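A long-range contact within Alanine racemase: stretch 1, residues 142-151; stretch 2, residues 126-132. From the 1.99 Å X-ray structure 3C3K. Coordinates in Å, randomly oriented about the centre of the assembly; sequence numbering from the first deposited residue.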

ATOM      1  N   ARG B 142     -19.072 -11.690  -3.673  1.00 14.28           N
ATOM      2  CA  ARG B 142     -19.626 -10.397  -3.249  1.00 13.54           C
ATOM      3  C   ARG B 142     -20.648  -9.980  -4.273  1.00 13.86           C
ATOM      4  O   ARG B 142     -21.682  -9.486  -3.916  1.00 15.17           O
ATOM      5  CB  ARG B 142     -18.539  -9.312  -3.037  1.00 13.28           C
ATOM      6  CG  ARG B 142     -17.632  -9.540  -1.716  1.00 12.33           C
ATOM      7  CD  ARG B 142     -16.346  -8.626  -1.722  1.00 14.18           C
ATOM      8  NE  ARG B 142     -15.370  -9.234  -0.823  1.00 18.20           N
ATOM      9  CZ  ARG B 142     -14.105  -8.894  -0.692  1.00 13.40           C
ATOM     10  NH1 ARG B 142     -13.621  -7.821  -1.327  1.00 13.56           N
ATOM     11  NH2 ARG B 142     -13.347  -9.599   0.147  1.00 17.23           N
ATOM     12  N   GLU B 143     -20.374 -10.208  -5.555  1.00 13.26           N
ATOM     13  CA  GLU B 143     -21.356  -9.905  -6.604  1.00 13.26           C
ATOM     14  C   GLU B 143     -22.651 -10.737  -6.492  1.00 14.29           C
ATOM     15  O   GLU B 143     -23.707 -10.172  -6.649  1.00 13.69           O
ATOM     16  CB  GLU B 143     -20.710 -10.000  -8.004  1.00 12.01           C
ATOM     17  CG  GLU B 143     -21.638  -9.651  -9.154  1.00 15.12           C
ATOM     18  CD  GLU B 143     -20.968  -9.509 -10.527  1.00 16.84           C
ATOM     19  OE1 GLU B 143     -19.983  -8.771 -10.690  1.00 18.67           O
ATOM     20  OE2 GLU B 143     -21.474 -10.101 -11.504  1.00 22.41           O
ATOM     21  N   SER B 144     -22.563 -12.054  -6.177  1.00 15.43           N
ATOM     22  CA  SER B 144     -23.745 -12.941  -6.121  1.00 16.99           C
ATOM     23  C   SER B 144     -24.519 -12.534  -4.933  1.00 15.87           C
ATOM     24  O   SER B 144     -25.710 -12.444  -5.000  1.00 17.73           O
ATOM     25  CB  SER B 144     -23.418 -14.425  -5.768  1.00 17.19           C
ATOM     26  OG  SER B 144     -22.468 -15.005  -6.566  1.00 22.70           O
ATOM     27  N   GLY B 145     -23.820 -12.415  -3.803  1.00 17.15           N
ATOM     28  CA  GLY B 145     -24.415 -12.032  -2.543  1.00 16.78           C
ATOM     29  C   GLY B 145     -25.236 -10.755  -2.775  1.00 18.26           C
ATOM     30  O   GLY B 145     -26.400 -10.714  -2.397  1.00 19.92           O
ATOM     31  N   TYR B 146     -24.647  -9.735  -3.433  1.00 16.62           N
ATOM     32  CA  TYR B 146     -25.339  -8.465  -3.748  1.00 14.43           C
ATOM     33  C   TYR B 146     -26.588  -8.726  -4.636  1.00 15.32           C
ATOM     34  O   TYR B 146     -27.658  -8.269  -4.340  1.00 14.53           O
ATOM     35  CB  TYR B 146     -24.377  -7.516  -4.505  1.00 12.72           C
ATOM     36  CG  TYR B 146     -24.986  -6.422  -5.364  1.00 12.91           C
ATOM     37  CD1 TYR B 146     -25.044  -6.558  -6.770  1.00 10.13           C
ATOM     38  CD2 TYR B 146     -25.413  -5.213  -4.805  1.00 14.74           C
ATOM     39  CE1 TYR B 146     -25.588  -5.575  -7.583  1.00  9.03           C
ATOM     40  CE2 TYR B 146     -25.926  -4.188  -5.629  1.00 10.94           C
ATOM     41  CZ  TYR B 146     -26.044  -4.412  -7.027  1.00 11.91           C
ATOM     42  OH  TYR B 146     -26.563  -3.440  -7.860  1.00 15.00           O
ATOM     43  N   LEU B 147     -26.438  -9.451  -5.737  1.00 18.01           N
ATOM     44  CA  LEU B 147     -27.547  -9.598  -6.706  1.00 18.36           C
ATOM     45  C   LEU B 147     -28.702 -10.424  -6.108  1.00 19.69           C
ATOM     46  O   LEU B 147     -29.881 -10.059  -6.220  1.00 19.73           O
ATOM     47  CB  LEU B 147     -27.042 -10.355  -7.897  1.00 18.70           C
ATOM     48  CG  LEU B 147     -26.210  -9.562  -8.890  1.00 18.85           C
ATOM     49  CD1 LEU B 147     -25.702 -10.545  -9.962  1.00 20.43           C
ATOM     50  CD2 LEU B 147     -27.112  -8.533  -9.454  1.00 14.64           C
ATOM     51  N   ASN B 148     -28.352 -11.514  -5.432  1.00 19.93           N
ATOM     52  CA  ASN B 148     -29.355 -12.359  -4.767  1.00 20.42           C
ATOM     53  C   ASN B 148     -30.092 -11.649  -3.665  1.00 20.41           C
ATOM     54  O   ASN B 148     -31.297 -11.892  -3.454  1.00 20.86           O
ATOM     55  CB  ASN B 148     -28.752 -13.656  -4.196  1.00 20.77           C
ATOM     56  CG  ASN B 148     -28.119 -14.514  -5.261  1.00 24.54           C
ATOM     57  OD1 ASN B 148     -28.469 -14.421  -6.434  1.00 26.26           O
ATOM     58  ND2 ASN B 148     -27.162 -15.346  -4.859  1.00 26.61           N
ATOM     59  N   ARG B 149     -29.407 -10.799  -2.922  1.00 18.19           N
ATOM     60  CA  ARG B 149     -30.073 -10.158  -1.786  1.00 17.03           C
ATOM     61  C   ARG B 149     -30.982  -9.037  -2.247  1.00 16.93           C
ATOM     62  O   ARG B 149     -32.021  -8.754  -1.658  1.00 17.15           O
ATOM     63  CB  ARG B 149     -29.010  -9.682  -0.794  1.00 17.86           C
ATOM     64  CG  ARG B 149     -29.467  -9.625   0.613  1.00 17.74           C
ATOM     65  CD  ARG B 149     -29.757 -11.026   1.154  1.00 19.52           C
ATOM     66  NE  ARG B 149     -30.325 -10.944   2.488  1.00 19.35           N
ATOM     67  CZ  ARG B 149     -30.944 -11.955   3.062  1.00 22.67           C
ATOM     68  NH1 ARG B 149     -31.030 -13.093   2.405  1.00 22.15           N
ATOM     69  NH2 ARG B 149     -31.483 -11.822   4.265  1.00 22.61           N
ATOM     70  N   LEU B 150     -30.651  -8.402  -3.359  1.00 17.75           N
ATOM     71  CA  LEU B 150     -31.585  -7.418  -3.941  1.00 17.34           C
ATOM     72  C   LEU B 150     -32.886  -8.079  -4.341  1.00 16.97           C
ATOM     73  O   LEU B 150     -33.936  -7.500  -4.133  1.00 15.49           O
ATOM     74  CB  LEU B 150     -31.014  -6.650  -5.148  1.00 16.85           C
ATOM     75  CG  LEU B 150     -29.764  -5.766  -4.932  1.00 20.47           C
ATOM     76  CD1 LEU B 150     -29.363  -5.051  -6.249  1.00 17.38           C
ATOM     77  CD2 LEU B 150     -29.986  -4.762  -3.814  1.00 21.82           C
ATOM     78  N   LYS B 151     -32.789  -9.247  -4.987  1.00 16.96           N
ATOM     79  CA  LYS B 151     -33.953  -9.996  -5.487  1.00 16.82           C
ATOM     80  C   LYS B 151     -34.701 -10.506  -4.269  1.00 15.99           C
ATOM     81  O   LYS B 151     -35.924 -10.599  -4.266  1.00 16.98           O
ATOM     82  CB  LYS B 151     -33.538 -11.233  -6.297  1.00 16.76           C
ATOM     83  CG  LYS B 151     -32.791 -11.076  -7.655  1.00 25.12           C
ATOM     84  CD  LYS B 151     -33.380  -9.956  -8.480  1.00 33.31           C
ATOM     85  CE  LYS B 151     -32.486  -8.673  -8.424  1.00 37.34           C
ATOM     86  NZ  LYS B 151     -33.051  -7.404  -9.062  1.00 36.12           N
TER
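Stretch 2, residues 126-132: RIALINH

Stretch 2 runs as an extended β-strand through Asn 131, along one side of the helix of stretch 1, nearly antiparallel to it: the two N-to-C directions make an angle of 170°, and the axes approach to 9.8 Å. The register follows from this reversal, Asn 131 lying by Glu 143 (CA to CA 7.2 Å) and Ile 127 by Leu 150 (CA to CA 8.2 Å). Strand alternation turns the CA-to-CB bonds of Ile 127, Leu 129 and Asn 131 toward the helix, whereas that of Ala 128 points away. On the helix, Tyr 146 and Leu 150, one turn apart, point toward the strand.

Tyr 146 is the centre of the contact. Its t rotamer (chi1 157°) and chi2 of -102° lay the ring against the strand, with Leu 129 CB over one face, 3.7 Å from the ring centroid and only 5° off the normal, a CH-pi contact. The same pose carries the hydroxyl to the backbone, where Tyr 146 OH donates a hydrogen bond to Ile 127 O (2.7 Å), a carbonyl near the ring plane. Tyr 146 CE2 also meets Ile 127 CG2 at 4.0 Å.

Leu 129, t at chi1 and p at chi2, extends CD2 to within 3.7 Å of Glu 143 CA and 3.9 Å of Glu 143 CB. Glu 143 sets off sideways, but its extended t,t chain spans the gap to the strand's end, where Asn 131 ND2 donates to Glu 143 OE1 (3.0 Å, N-H...O angle 142°). Asn 131, t with chi2 of -17°, also accepts at OD1 from His 132 N (2.7 Å), so both ends of its amide are engaged. At the other end, Ile 127 (m,t) and Leu 150 (m,t) pack through Ile 127 CD1 and Leu 150 CD2 at 4.1 Å.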

ATOM      1  N   ARG B 126     -32.076   1.638  -4.316  1.00 17.75           N
ATOM      2  CA  ARG B 126     -31.344   1.504  -5.574  1.00 18.08           C
ATOM      3  C   ARG B 126     -29.862   1.402  -5.270  1.00 18.00           C
ATOM      4  O   ARG B 126     -29.130   2.421  -5.304  1.00 19.32           O
ATOM      5  CB  ARG B 126     -31.637   2.689  -6.494  1.00 17.27           C
ATOM      6  CG  ARG B 126     -33.074   2.688  -7.012  1.00 19.21           C
ATOM      7  CD  ARG B 126     -33.576   4.007  -7.732  1.00 20.04           C
ATOM      8  NE  ARG B 126     -33.040   5.282  -7.251  1.00 26.21           N
ATOM      9  CZ  ARG B 126     -33.529   6.032  -6.251  1.00 29.22           C
ATOM     10  NH1 ARG B 126     -34.596   5.653  -5.556  1.00 27.77           N
ATOM     11  NH2 ARG B 126     -32.935   7.195  -5.932  1.00 28.66           N
ATOM     12  N   ILE B 127     -29.428   0.188  -4.949  1.00 16.46           N
ATOM     13  CA  ILE B 127     -28.101  -0.031  -4.452  1.00 16.68           C
ATOM     14  C   ILE B 127     -27.301  -0.538  -5.650  1.00 16.58           C
ATOM     15  O   ILE B 127     -27.716  -1.516  -6.303  1.00 18.74           O
ATOM     16  CB  ILE B 127     -28.091  -1.077  -3.296  1.00 15.73           C
ATOM     17  CG1 ILE B 127     -28.938  -0.594  -2.119  1.00 17.05           C
ATOM     18  CG2 ILE B 127     -26.614  -1.381  -2.839  1.00 18.55           C
ATOM     19  CD1 ILE B 127     -29.450  -1.668  -1.231  1.00 19.33           C
ATOM     20  N   ALA B 128     -26.179   0.110  -5.931  1.00 15.22           N
ATOM     21  CA  ALA B 128     -25.242  -0.261  -7.014  1.00 13.96           C
ATOM     22  C   ALA B 128     -24.015  -0.915  -6.388  1.00 14.76           C
ATOM     23  O   ALA B 128     -23.759  -0.764  -5.161  1.00 14.71           O
ATOM     24  CB  ALA B 128     -24.813   1.027  -7.864  1.00 14.71           C
ATOM     25  N   LEU B 129     -23.288  -1.674  -7.213  1.00 12.34           N
ATOM     26  CA  LEU B 129     -22.055  -2.345  -6.833  1.00 12.79           C
ATOM     27  C   LEU B 129     -20.905  -1.871  -7.734  1.00 13.47           C
ATOM     28  O   LEU B 129     -21.050  -1.771  -8.967  1.00 13.10           O
ATOM     29  CB  LEU B 129     -22.221  -3.883  -6.920  1.00 12.06           C
ATOM     30  CG  LEU B 129     -21.024  -4.779  -6.553  1.00 11.67           C
ATOM     31  CD1 LEU B 129     -20.928  -4.853  -4.976  1.00 11.13           C
ATOM     32  CD2 LEU B 129     -21.184  -6.200  -7.095  1.00 13.66           C
ATOM     33  N   ILE B 130     -19.790  -1.493  -7.121  1.00 12.53           N
ATOM     34  CA  ILE B 130     -18.571  -1.293  -7.895  1.00 12.72           C
ATOM     35  C   ILE B 130     -17.744  -2.565  -7.615  1.00 13.58           C
ATOM     36  O   ILE B 130     -17.325  -2.815  -6.447  1.00 12.67           O
ATOM     37  CB  ILE B 130     -17.769  -0.006  -7.476  1.00 12.00           C
ATOM     38  CG1 ILE B 130     -18.606   1.232  -7.712  1.00  9.29           C
ATOM     39  CG2 ILE B 130     -16.441   0.107  -8.325  1.00 13.24           C
ATOM     40  CD1 ILE B 130     -17.952   2.531  -7.311  1.00 14.40           C
ATOM     41  N   ASN B 131     -17.587  -3.400  -8.634  1.00 13.80           N
ATOM     42  CA  ASN B 131     -16.795  -4.620  -8.459  1.00 15.53           C
ATOM     43  C   ASN B 131     -15.430  -4.439  -9.168  1.00 17.28           C
ATOM     44  O   ASN B 131     -15.209  -3.427  -9.849  1.00 17.38           O
ATOM     45  CB  ASN B 131     -17.598  -5.838  -8.958  1.00 13.85           C
ATOM     46  CG  ASN B 131     -17.156  -7.133  -8.333  1.00 14.90           C
ATOM     47  OD1 ASN B 131     -16.062  -7.221  -7.772  1.00 17.77           O
ATOM     48  ND2 ASN B 131     -17.960  -8.193  -8.503  1.00 13.75           N
ATOM     49  N   HIS B 132     -14.496  -5.367  -9.034  1.00 18.34           N
ATOM     50  CA  HIS B 132     -13.196  -5.087  -9.658  1.00 20.78           C
ATOM     51  C   HIS B 132     -12.769  -6.190 -10.612  1.00 23.11           C
ATOM     52  O   HIS B 132     -13.013  -6.072 -11.862  1.00 27.66           O
ATOM     53  CB  HIS B 132     -12.124  -4.624  -8.626  1.00 20.67           C
ATOM     54  CG  HIS B 132     -10.707  -4.639  -9.131  1.00 21.16           C
ATOM     55  ND1 HIS B 132     -10.317  -4.036 -10.312  1.00 18.48           N
ATOM     56  CD2 HIS B 132      -9.572  -5.174  -8.595  1.00 24.00           C
ATOM     57  CE1 HIS B 132      -9.010  -4.208 -10.490  1.00 19.39           C
ATOM     58  NE2 HIS B 132      -8.535  -4.902  -9.474  1.00 19.89           N
TER